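Local structure of redox-sensing transcriptional repressor Rex (Thermoanaerobacter ethanolicus, 3WG9) at residues B[15-20]-B[40-45]; B[24-29]-B[67-72]; B[83-88]-B[147-152]; B[169-174]-B[186-191]. The protein probably represses transcription in response to the cellular NADH/NAD(+) balance, binding DNA through a winged-helix domain and the dinucleotide through a Rossmann-fold domain. All blocks are in the same frame, centred on the assembly; numbering follows the deposited sequence.

Interaction 1. Residues B[15-20]-B[40-45]; sequences LPRYHR and EKMGVT
In the winged-helix DNA-binding domain of Rex, Arg-17 and Tyr-18 of helix 9-27 meet Met-42, the last residue of helix 35-42, within the predicted helix-turn-helix region. The guanidinium of Arg-17 reaches the C-terminal end of that helix and grips the carbonyl of Met-42: NH2 donates to Met-42 O at 2.8 Å with an N-H...O angle of 155°, and NH1 adds a weak bond to the same oxygen at 3.2 Å. The oxygen lies at the edge of the guanidinium, close to its plane, while the methyl CE of Met-42 sits over the centre of one face, 3.2 Å from CZ of Arg-17. One methionine thus holds the flat group twice, in its plane and above it, and the helix-end carbonyl is likely to welcome the positive charge. The Met-42 chain bends at chi2 and again at chi3 (-42°), which brings CE also to 3.5 Å from Tyr-18 CD1. The sulfur SD lies at the edge of the tyrosine ring, 5.2 Å from its centroid, a Met-aromatic contact. Beyond the helix end, where Gly-43 turns the chain with positive phi, Val-44 splays its two methyls: CG2 lies at the edge of the guanidinium of Arg-17, and CG1 is 3.6 Å from Tyr-18 OH. That hydroxyl is hydrogen-bonded to Asp-52 of helix 46-54, whose Ile-49 also packs on Tyr-18 and Val-44. Leu-75 of helix 68-78 touches the tyrosine as well, and Asp-197 of the second subunit packs on Arg-17.

Interaction 2. Residues B[24-29]-B[67-72]; sequences ELLKND and NVEELY
Within the winged-helix domain, the C-terminal end of helix 9-27 packs on the first turn of helix 68-78, with Leu-26 lying against Val-68, Glu-69 and Tyr-72. The two CD methyls of Leu-26 divide the work. CD1 reaches the aliphatic part of Glu-69, 3.7 Å from its CB, while CD2 meets the ring of Tyr-72 at 3.8 Å from CD2 of the tyrosine. CG of Leu-26 stands anti to the backbone N (chi1 -180°), which sets this branch point of the two methyls on the side of the second helix. Behind it, Val-68 CG1 presses on the backbone of the first helix, 3.7 Å from Leu-26 N, and lies 4.0 Å from Leu-25 CB. An alanine in place of Leu-26 would remove both CD methyls and probably leave a gap beside the Tyr-72 ring and the Glu-69 methylenes. Both helix ends are closed locally: Asp-29, with positive phi, completes a Schellman motif after helix 9-27, and OD1 of the N-cap residue Asn-67 accepts from Glu-70 N at 2.9 Å. The hydroxyl of Tyr-72 bonds to Glu-23, and its ring stacks with that of His-19, both on helix 9-27. Across the contact itself the chemistry is apolar, made by methyls, methylenes and a ring, so the fit depends on shape, while the carboxylates of Asp-29 and Glu-69, 6.3 Å apart at OD1 and OE1, would probably repel each other weakly.

Interaction 3. Residues B[83-88]-B[147-152]; sequences KTYNTI and IDIGIL
Asp-148, next to Ile-149 of the Rossmann-fold sheet, leans onto the backbone of the parallel neighbour at Asn-86. Its CB lies 3.5 Å from Asn-86 O; CG, anti to its own carbonyl carbon (chi1 -62°), stands 4.0 Å from Asn-86 N; and OD2 accepts from that N at 3.1 Å, on the anti side of the carboxylate and 17° out of its plane. A water donates to the same OD2 and to Thr-84 O, while OD1 faces Lys-172 in a long, weak ion pair. Asn-86 O in turn accepts two backbone bonds, from Asp-148 N at 2.9 Å and from Ile-149 N. An alanine at Asp-148 would probably leave Asn-86 N and the water without this acceptor and Lys-172 without its distant counter-charge. Farther on, regular parallel pairing takes over: Ile-88 N donates to Ile-149 O, and Ile-151 N to Ile-88 O at 2.9 Å. On one face of the sheet Thr-87 and Ile-149 lie side by side, CG2 of the threonine 3.9 Å from CB of the isoleucine. Ile-88, on the other face, brings CG2 to 3.8 Å from Ile-147 CD1, and Phe-141 of helix 138-144 touches both isoleucines. The Ile-151 side chain touches Phe-177, which binds NADH in this protein, though none is bound to this chain here. A carboxylate therefore adds to the backbone pairing at Asn-86, where a water also meets it, and aliphatic side chains cover the bonds deeper in the sheet.

Interaction 4. Residues B[169-174]-B[186-191]; sequences AGIKAI and DDVILE
Lys-172 O is gripped by two donors, Ile-189 N at 3.0 Å and a water at 2.6 Å that also donates to Asp-187 O. It opens the parallel pairing of strands 173-176 and 189-192, the latter at one edge of the Rossmann sheet within this chain. The pairing then alternates between the strands: Ile-174 N donates to Ile-189 O at 2.9 Å, nearly along the C=O axis, and Glu-191 N to Ile-174 O at the same length, with an N-H...O angle of 176°. Ala-173 CA also makes a CA-H...O contact with Ile-189 O. Just before strand 189-192, Val-188 CG1 lies 3.8 Å from Lys-172 O, where it flanks the first bond. On one face, Ala-173 and Ile-189 meet CB to CB, and Val-202 and Leu-206 of the second subunit pack on them respectively. The carboxylate of Glu-191 also looks to the dimer partner, bonding to Ser-198 and Arg-205 of the second subunit as well as to Arg-13 of its own chain. On the opposite face, where Val-184 touches both residues, chi2 of Leu-190 (61°) turns its CD1 methyl to rest 3.9 Å from Ile-174 CG2.

In the fold
Interactions 1 and 2 share helix 9-27 in the winged-helix domain and touch at His-19 and Tyr-72; interactions 3 and 4 share the parallel Rossmann sheet, strands 149-152 and 173-176 being neighbours in it. The centres of interactions 3 and 4 are about 10 Å apart, against about 26 Å between interactions 1 and 3. The helical contacts rest on side chains: a guanidinium-to-carbonyl grip with a methionine in the partly buried interaction 1, apolar contacts alone at the surface in interaction 2. Backbone bonds dominate the sheet contacts, buried in interaction 3 and partly buried in interaction 4, near the sheet edge. All four come within reach of the second subunit, interaction 2 through Glu-24 alone.

Interaction 1. Residues B[15-20]-B[40-45]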
# COMPACT_ATOMS: atom_id res chain seq x y z
N LEU B 15 -4.16 9.86 8.85
CA LEU B 15 -5.31 9.43 9.69
C LEU B 15 -5.53 7.92 9.81
O LEU B 15 -5.88 7.43 10.88
CB LEU B 15 -6.63 10.12 9.26
CG LEU B 15 -6.64 11.67 9.28
CD1 LEU B 15 -7.90 12.26 8.65
CD2 LEU B 15 -6.53 12.18 10.76
N PRO B 16 -5.45 7.17 8.68
CA PRO B 16 -5.55 5.72 8.84
C PRO B 16 -4.42 5.10 9.68
O PRO B 16 -4.67 4.08 10.31
CB PRO B 16 -5.57 5.16 7.40
CG PRO B 16 -5.98 6.43 6.56
CD PRO B 16 -5.29 7.56 7.27
N ARG B 17 -3.22 5.67 9.61
CA ARG B 17 -2.13 5.20 10.48
C ARG B 17 -2.51 5.41 11.95
O ARG B 17 -2.38 4.49 12.78
CB ARG B 17 -0.83 5.92 10.16
CG ARG B 17 -0.36 5.80 8.68
CD ARG B 17 0.99 6.53 8.51
NE ARG B 17 1.97 6.01 9.46
CZ ARG B 17 2.82 6.76 10.17
NH1 ARG B 17 2.81 8.08 10.06
NH2 ARG B 17 3.69 6.18 10.98
N TYR B 18 -3.11 6.57 12.31
CA TYR B 18 -3.51 6.69 13.73
C TYR B 18 -4.57 5.65 14.08
O TYR B 18 -4.50 5.00 15.14
CB TYR B 18 -4.09 8.07 14.00
CG TYR B 18 -3.18 9.23 13.63
CD1 TYR B 18 -1.79 9.15 13.76
CD2 TYR B 18 -3.73 10.43 13.22
CE1 TYR B 18 -0.98 10.25 13.45
CE2 TYR B 18 -2.94 11.52 12.96
CZ TYR B 18 -1.56 11.44 13.05
OH TYR B 18 -0.83 12.55 12.70
N HIS B 19 -5.55 5.46 13.18
CA HIS B 19 -6.68 4.54 13.45
C HIS B 19 -6.15 3.10 13.66
O HIS B 19 -6.55 2.37 14.57
CB HIS B 19 -7.58 4.58 12.19
CG HIS B 19 -8.84 3.78 12.30
ND1 HIS B 19 -8.96 2.50 11.80
CD2 HIS B 19 -10.04 4.09 12.85
CE1 HIS B 19 -10.19 2.05 12.03
NE2 HIS B 19 -10.86 3.00 12.67
N ARG B 20 -5.25 2.67 12.80
CA ARG B 20 -4.71 1.30 12.87
C ARG B 20 -3.89 1.05 14.17
O ARG B 20 -3.94 -0.02 14.76
CB ARG B 20 -3.78 1.12 11.64
CG ARG B 20 -3.22 -0.33 11.43
CD ARG B 20 -2.68 -0.56 9.98
NE ARG B 20 -1.92 0.55 9.44
CZ ARG B 20 -0.64 0.82 9.73
NH1 ARG B 20 -0.00 0.05 10.60
NH2 ARG B 20 0.02 1.86 9.18
N GLU B 40 5.90 9.18 19.33
CA GLU B 40 7.05 8.28 19.14
C GLU B 40 6.68 7.12 18.22
O GLU B 40 7.41 6.81 17.31
CB GLU B 40 7.60 7.78 20.47
CG GLU B 40 8.42 8.88 21.15
CD GLU B 40 8.85 8.56 22.59
OE1 GLU B 40 9.59 9.41 23.15
OE2 GLU B 40 8.43 7.53 23.17
N LYS B 41 5.51 6.54 18.42
CA LYS B 41 5.07 5.43 17.60
C LYS B 41 4.84 5.84 16.13
O LYS B 41 5.26 5.15 15.21
CB LYS B 41 3.80 4.81 18.17
CG LYS B 41 3.30 3.67 17.30
CD LYS B 41 4.02 2.31 17.54
CE LYS B 41 3.79 1.40 16.29
NZ LYS B 41 3.84 -0.07 16.58
N MET B 42 4.23 7.00 15.91
CA MET B 42 3.86 7.43 14.57
C MET B 42 4.96 8.10 13.78
O MET B 42 4.84 8.23 12.56
CB MET B 42 2.66 8.39 14.68
CG MET B 42 1.49 7.70 15.33
SD MET B 42 0.80 6.35 14.28
CE MET B 42 0.88 7.17 12.73
N GLY B 43 6.00 8.59 14.45
CA GLY B 43 7.02 9.32 13.74
C GLY B 43 6.47 10.67 13.31
O GLY B 43 6.91 11.23 12.30
N VAL B 44 5.49 11.19 14.05
CA VAL B 44 4.84 12.48 13.74
C VAL B 44 4.93 13.31 15.08
O VAL B 44 4.64 12.78 16.12
CB VAL B 44 3.34 12.24 13.33
CG1 VAL B 44 2.66 13.54 13.06
CG2 VAL B 44 3.22 11.33 12.06
N THR B 45 5.32 14.59 15.05
CA THR B 45 5.38 15.34 16.31
C THR B 45 4.05 15.36 17.06
O THR B 45 2.97 15.34 16.43
CB THR B 45 5.82 16.76 16.07
OG1 THR B 45 4.82 17.45 15.30
CG2 THR B 45 7.22 16.80 15.40

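Interaction 2. Residues B[24-29]-B[67-72]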
# COMPACT_ATOMS: atom_id res chain seq x y z
N GLU B 24 -5.02 -1.48 17.59
CA GLU B 24 -4.17 -2.47 18.23
C GLU B 24 -4.16 -2.28 19.74
O GLU B 24 -4.32 -3.24 20.48
CB GLU B 24 -2.78 -2.39 17.63
CG GLU B 24 -1.70 -3.28 18.26
CD GLU B 24 -0.33 -3.01 17.62
OE1 GLU B 24 0.67 -2.79 18.34
OE2 GLU B 24 -0.28 -2.95 16.37
N LEU B 25 -4.05 -1.03 20.19
CA LEU B 25 -4.13 -0.68 21.61
C LEU B 25 -5.51 -1.02 22.19
O LEU B 25 -5.62 -1.50 23.32
CB LEU B 25 -3.82 0.81 21.83
CG LEU B 25 -2.50 1.50 21.44
CD1 LEU B 25 -2.62 3.00 21.66
CD2 LEU B 25 -1.28 0.96 22.18
N LEU B 26 -6.56 -0.73 21.45
CA LEU B 26 -7.89 -1.03 21.90
C LEU B 26 -8.08 -2.55 22.03
O LEU B 26 -8.69 -3.03 23.00
CB LEU B 26 -8.95 -0.41 20.98
CG LEU B 26 -10.40 -0.66 21.37
CD1 LEU B 26 -10.86 0.14 22.61
CD2 LEU B 26 -11.27 -0.38 20.16
N LYS B 27 -7.50 -3.32 21.12
CA LYS B 27 -7.55 -4.77 21.22
C LYS B 27 -6.81 -5.30 22.45
O LYS B 27 -7.24 -6.29 23.04
CB LYS B 27 -6.98 -5.42 19.97
CG LYS B 27 -7.64 -6.71 19.58
CD LYS B 27 -7.64 -6.84 18.06
CE LYS B 27 -7.98 -5.50 17.39
NZ LYS B 27 -8.06 -5.57 15.87
N ASN B 28 -5.70 -4.67 22.82
CA ASN B 28 -4.93 -5.01 24.02
C ASN B 28 -5.47 -4.35 25.28
O ASN B 28 -4.80 -4.31 26.32
CB ASN B 28 -3.46 -4.60 23.87
CG ASN B 28 -2.78 -5.25 22.69
OD1 ASN B 28 -3.36 -6.10 22.03
ND2 ASN B 28 -1.53 -4.87 22.43
N ASP B 29 -6.67 -3.80 25.17
CA ASP B 29 -7.28 -3.05 26.26
C ASP B 29 -6.39 -2.02 26.95
O ASP B 29 -6.50 -1.82 28.16
CB ASP B 29 -7.91 -3.99 27.28
CG ASP B 29 -9.37 -4.29 26.96
OD1 ASP B 29 -10.19 -3.34 27.01
OD2 ASP B 29 -9.69 -5.46 26.66
N ASN B 67 -7.78 9.17 25.57
CA ASN B 67 -8.49 7.92 25.77
C ASN B 67 -8.49 7.14 24.43
O ASN B 67 -8.89 7.67 23.38
CB ASN B 67 -9.94 8.20 26.22
CG ASN B 67 -10.72 6.94 26.47
OD1 ASN B 67 -11.34 6.40 25.56
ND2 ASN B 67 -10.70 6.44 27.71
N VAL B 68 -8.00 5.92 24.48
CA VAL B 68 -7.83 5.09 23.30
C VAL B 68 -9.16 4.85 22.62
O VAL B 68 -9.28 5.06 21.41
CB VAL B 68 -7.17 3.76 23.68
CG1 VAL B 68 -7.30 2.74 22.55
CG2 VAL B 68 -5.74 3.97 24.08
N GLU B 69 -10.16 4.39 23.37
CA GLU B 69 -11.41 3.98 22.74
C GLU B 69 -12.09 5.17 22.09
O GLU B 69 -12.71 5.05 21.04
CB GLU B 69 -12.36 3.31 23.75
CG GLU B 69 -13.66 2.76 23.13
CD GLU B 69 -14.54 2.09 24.19
OE1 GLU B 69 -14.00 1.26 24.96
OE2 GLU B 69 -15.75 2.45 24.32
N GLU B 70 -12.02 6.34 22.74
CA GLU B 70 -12.73 7.51 22.21
C GLU B 70 -12.00 8.08 20.99
O GLU B 70 -12.65 8.58 20.07
CB GLU B 70 -12.86 8.60 23.29
CG GLU B 70 -13.74 8.15 24.44
CD GLU B 70 -14.13 9.29 25.40
OE1 GLU B 70 -13.27 10.17 25.67
OE2 GLU B 70 -15.29 9.28 25.88
N LEU B 71 -10.68 8.07 21.04
CA LEU B 71 -9.91 8.58 19.91
C LEU B 71 -10.15 7.63 18.74
O LEU B 71 -10.45 8.06 17.60
CB LEU B 71 -8.44 8.78 20.24
CG LEU B 71 -7.46 9.17 19.12
CD1 LEU B 71 -8.01 10.33 18.29
CD2 LEU B 71 -6.06 9.41 19.61
N TYR B 72 -10.05 6.34 19.04
CA TYR B 72 -10.31 5.33 18.02
C TYR B 72 -11.68 5.53 17.36
O TYR B 72 -11.80 5.53 16.12
CB TYR B 72 -10.19 3.91 18.57
CG TYR B 72 -10.55 2.87 17.55
CD1 TYR B 72 -9.62 2.53 16.55
CD2 TYR B 72 -11.81 2.26 17.55
CE1 TYR B 72 -9.94 1.58 15.59
CE2 TYR B 72 -12.13 1.30 16.56
CZ TYR B 72 -11.17 0.96 15.62
OH TYR B 72 -11.41 0.03 14.62

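Interaction 3. Residues B[83-88]-B[147-152]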
# COMPACT_ATOMS: atom_id res chain seq x y z
N LYS B 83 -20.03 4.39 7.70
CA LYS B 83 -20.91 4.25 6.53
C LYS B 83 -20.60 2.93 5.82
O LYS B 83 -19.63 2.26 6.16
CB LYS B 83 -20.71 5.40 5.53
CG LYS B 83 -20.74 6.81 6.10
CD LYS B 83 -22.14 7.19 6.61
CE LYS B 83 -22.51 8.66 6.29
NZ LYS B 83 -21.65 9.69 6.96
N THR B 84 -21.41 2.57 4.82
CA THR B 84 -21.11 1.43 3.93
C THR B 84 -20.95 1.96 2.53
O THR B 84 -21.57 2.96 2.17
CB THR B 84 -22.26 0.37 3.87
OG1 THR B 84 -23.48 1.05 3.57
CG2 THR B 84 -22.40 -0.39 5.18
N TYR B 85 -20.17 1.23 1.73
CA TYR B 85 -19.82 1.65 0.38
C TYR B 85 -20.01 0.38 -0.48
O TYR B 85 -19.54 -0.71 -0.13
CB TYR B 85 -18.33 2.11 0.31
CG TYR B 85 -18.06 3.26 1.24
CD1 TYR B 85 -18.36 4.57 0.86
CD2 TYR B 85 -17.60 3.03 2.53
CE1 TYR B 85 -18.20 5.64 1.77
CE2 TYR B 85 -17.45 4.08 3.47
CZ TYR B 85 -17.77 5.38 3.07
OH TYR B 85 -17.61 6.43 3.97
N ASN B 86 -20.70 0.54 -1.59
CA ASN B 86 -20.86 -0.56 -2.55
C ASN B 86 -19.67 -0.56 -3.52
O ASN B 86 -19.38 0.48 -4.10
CB ASN B 86 -22.14 -0.34 -3.32
CG ASN B 86 -23.39 -0.46 -2.41
OD1 ASN B 86 -23.32 -1.08 -1.34
ND2 ASN B 86 -24.49 0.18 -2.81
N THR B 87 -19.01 -1.70 -3.65
CA THR B 87 -17.84 -1.89 -4.47
C THR B 87 -18.08 -2.92 -5.55
O THR B 87 -18.90 -3.84 -5.41
CB THR B 87 -16.64 -2.31 -3.59
OG1 THR B 87 -16.85 -3.64 -3.09
CG2 THR B 87 -16.47 -1.29 -2.43
N ILE B 88 -17.32 -2.81 -6.62
CA ILE B 88 -17.16 -3.88 -7.56
C ILE B 88 -15.69 -4.03 -7.80
O ILE B 88 -14.93 -3.09 -7.62
CB ILE B 88 -17.85 -3.58 -8.91
CG1 ILE B 88 -17.32 -2.29 -9.56
CG2 ILE B 88 -19.36 -3.46 -8.72
CD1 ILE B 88 -18.04 -1.91 -10.89
N ILE B 147 -23.26 1.70 -7.30
CA ILE B 147 -21.84 1.41 -6.96
C ILE B 147 -21.05 2.69 -6.73
O ILE B 147 -21.02 3.58 -7.58
CB ILE B 147 -21.18 0.59 -8.06
CG1 ILE B 147 -22.01 -0.66 -8.33
CG2 ILE B 147 -19.70 0.23 -7.67
CD1 ILE B 147 -22.18 -1.57 -7.10
N ASP B 148 -20.33 2.72 -5.61
CA ASP B 148 -19.51 3.84 -5.23
C ASP B 148 -18.08 3.66 -5.72
O ASP B 148 -17.51 4.63 -6.17
CB ASP B 148 -19.53 3.98 -3.71
CG ASP B 148 -20.95 4.26 -3.17
OD1 ASP B 148 -21.57 5.21 -3.69
OD2 ASP B 148 -21.48 3.44 -2.38
N ILE B 149 -17.48 2.48 -5.51
CA ILE B 149 -16.01 2.32 -5.68
C ILE B 149 -15.76 1.22 -6.71
O ILE B 149 -16.38 0.17 -6.62
CB ILE B 149 -15.32 1.95 -4.36
CG1 ILE B 149 -15.55 3.01 -3.26
CG2 ILE B 149 -13.79 1.70 -4.62
CD1 ILE B 149 -15.11 2.52 -1.83
N GLY B 150 -15.02 1.52 -7.78
CA GLY B 150 -14.60 0.46 -8.74
C GLY B 150 -13.13 0.13 -8.40
O GLY B 150 -12.26 1.01 -8.29
N ILE B 151 -12.84 -1.13 -8.14
CA ILE B 151 -11.46 -1.52 -7.82
C ILE B 151 -10.87 -2.19 -9.04
O ILE B 151 -11.50 -3.14 -9.57
CB ILE B 151 -11.50 -2.53 -6.67
CG1 ILE B 151 -12.26 -1.90 -5.50
CG2 ILE B 151 -10.04 -3.06 -6.33
CD1 ILE B 151 -12.54 -2.85 -4.30
N LEU B 152 -9.71 -1.71 -9.51
CA LEU B 152 -9.16 -2.15 -10.78
C LEU B 152 -8.06 -3.16 -10.52
O LEU B 152 -7.04 -2.81 -9.88
CB LEU B 152 -8.61 -1.00 -11.66
CG LEU B 152 -9.51 0.13 -12.14
CD1 LEU B 152 -8.63 1.10 -12.98
CD2 LEU B 152 -10.68 -0.39 -12.99
O HOH W 1 -23.52 3.56 -0.42

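Interaction 4. Residues B[169-174]-B[186-191]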
# COMPACT_ATOMS: atom_id res chain seq x y z
N ALA B 169 -20.20 5.79 -16.39
CA ALA B 169 -21.36 5.18 -15.76
C ALA B 169 -21.70 5.79 -14.42
O ALA B 169 -22.70 5.39 -13.79
CB ALA B 169 -21.23 3.66 -15.65
N GLY B 170 -20.91 6.78 -13.98
CA GLY B 170 -21.19 7.47 -12.73
C GLY B 170 -20.42 7.02 -11.50
O GLY B 170 -20.83 7.29 -10.39
N ILE B 171 -19.35 6.26 -11.69
CA ILE B 171 -18.57 5.80 -10.51
C ILE B 171 -18.04 6.99 -9.72
O ILE B 171 -17.73 8.05 -10.28
CB ILE B 171 -17.38 4.84 -10.93
CG1 ILE B 171 -17.01 3.91 -9.77
CG2 ILE B 171 -16.11 5.62 -11.34
CD1 ILE B 171 -17.89 2.74 -9.75
N LYS B 172 -17.93 6.85 -8.40
CA LYS B 172 -17.44 8.02 -7.61
C LYS B 172 -15.96 7.94 -7.24
O LYS B 172 -15.31 8.96 -6.96
CB LYS B 172 -18.23 8.20 -6.30
CG LYS B 172 -19.78 8.36 -6.51
CD LYS B 172 -20.44 8.55 -5.11
CE LYS B 172 -21.94 8.92 -5.21
NZ LYS B 172 -22.70 7.84 -5.90
N ALA B 173 -15.42 6.72 -7.21
CA ALA B 173 -14.02 6.53 -6.85
C ALA B 173 -13.53 5.25 -7.51
O ALA B 173 -14.32 4.29 -7.70
CB ALA B 173 -13.95 6.28 -5.34
N ILE B 174 -12.22 5.24 -7.74
CA ILE B 174 -11.52 4.11 -8.28
C ILE B 174 -10.33 3.82 -7.40
O ILE B 174 -9.52 4.72 -7.06
CB ILE B 174 -11.02 4.42 -9.73
CG1 ILE B 174 -12.27 4.44 -10.65
CG2 ILE B 174 -10.03 3.33 -10.20
CD1 ILE B 174 -11.96 4.86 -12.10
N ASP B 186 -11.58 15.48 -12.29
CA ASP B 186 -11.15 15.97 -11.00
C ASP B 186 -12.15 15.63 -9.90
O ASP B 186 -11.80 15.62 -8.72
CB ASP B 186 -10.97 17.49 -11.04
CG ASP B 186 -9.67 17.92 -11.69
OD1 ASP B 186 -8.83 17.07 -12.03
OD2 ASP B 186 -9.48 19.14 -11.86
N ASP B 187 -13.39 15.36 -10.27
CA ASP B 187 -14.40 15.13 -9.23
C ASP B 187 -14.44 13.66 -8.79
O ASP B 187 -15.12 13.33 -7.82
CB ASP B 187 -15.81 15.54 -9.73
CG ASP B 187 -16.22 14.76 -10.96
OD1 ASP B 187 -15.63 15.06 -12.01
OD2 ASP B 187 -17.09 13.81 -10.92
N VAL B 188 -13.77 12.78 -9.54
CA VAL B 188 -13.74 11.35 -9.26
C VAL B 188 -12.53 11.11 -8.36
O VAL B 188 -11.43 11.60 -8.64
CB VAL B 188 -13.57 10.53 -10.57
CG1 VAL B 188 -13.40 8.99 -10.28
CG2 VAL B 188 -14.83 10.77 -11.49
N ILE B 189 -12.71 10.38 -7.28
CA ILE B 189 -11.57 10.07 -6.39
C ILE B 189 -10.72 8.98 -7.05
O ILE B 189 -11.29 7.96 -7.44
CB ILE B 189 -12.04 9.58 -5.01
CG1 ILE B 189 -12.75 10.72 -4.27
CG2 ILE B 189 -10.83 9.16 -4.12
CD1 ILE B 189 -13.91 10.26 -3.33
N LEU B 190 -9.41 9.18 -7.21
CA LEU B 190 -8.59 8.10 -7.78
C LEU B 190 -7.49 7.79 -6.79
O LEU B 190 -6.73 8.68 -6.45
CB LEU B 190 -7.92 8.48 -9.10
CG LEU B 190 -6.82 7.52 -9.64
CD1 LEU B 190 -7.31 6.05 -9.93
CD2 LEU B 190 -6.22 8.10 -10.90
N GLU B 191 -7.46 6.57 -6.25
CA GLU B 191 -6.41 6.22 -5.28
C GLU B 191 -5.55 5.12 -5.93
O GLU B 191 -6.05 4.01 -6.20
CB GLU B 191 -7.06 5.71 -3.97
CG GLU B 191 -6.10 5.01 -2.97
CD GLU B 191 -5.03 5.97 -2.39
OE1 GLU B 191 -5.02 7.18 -2.72
OE2 GLU B 191 -4.17 5.45 -1.61
O HOH W 2 -16.52 11.22 -6.46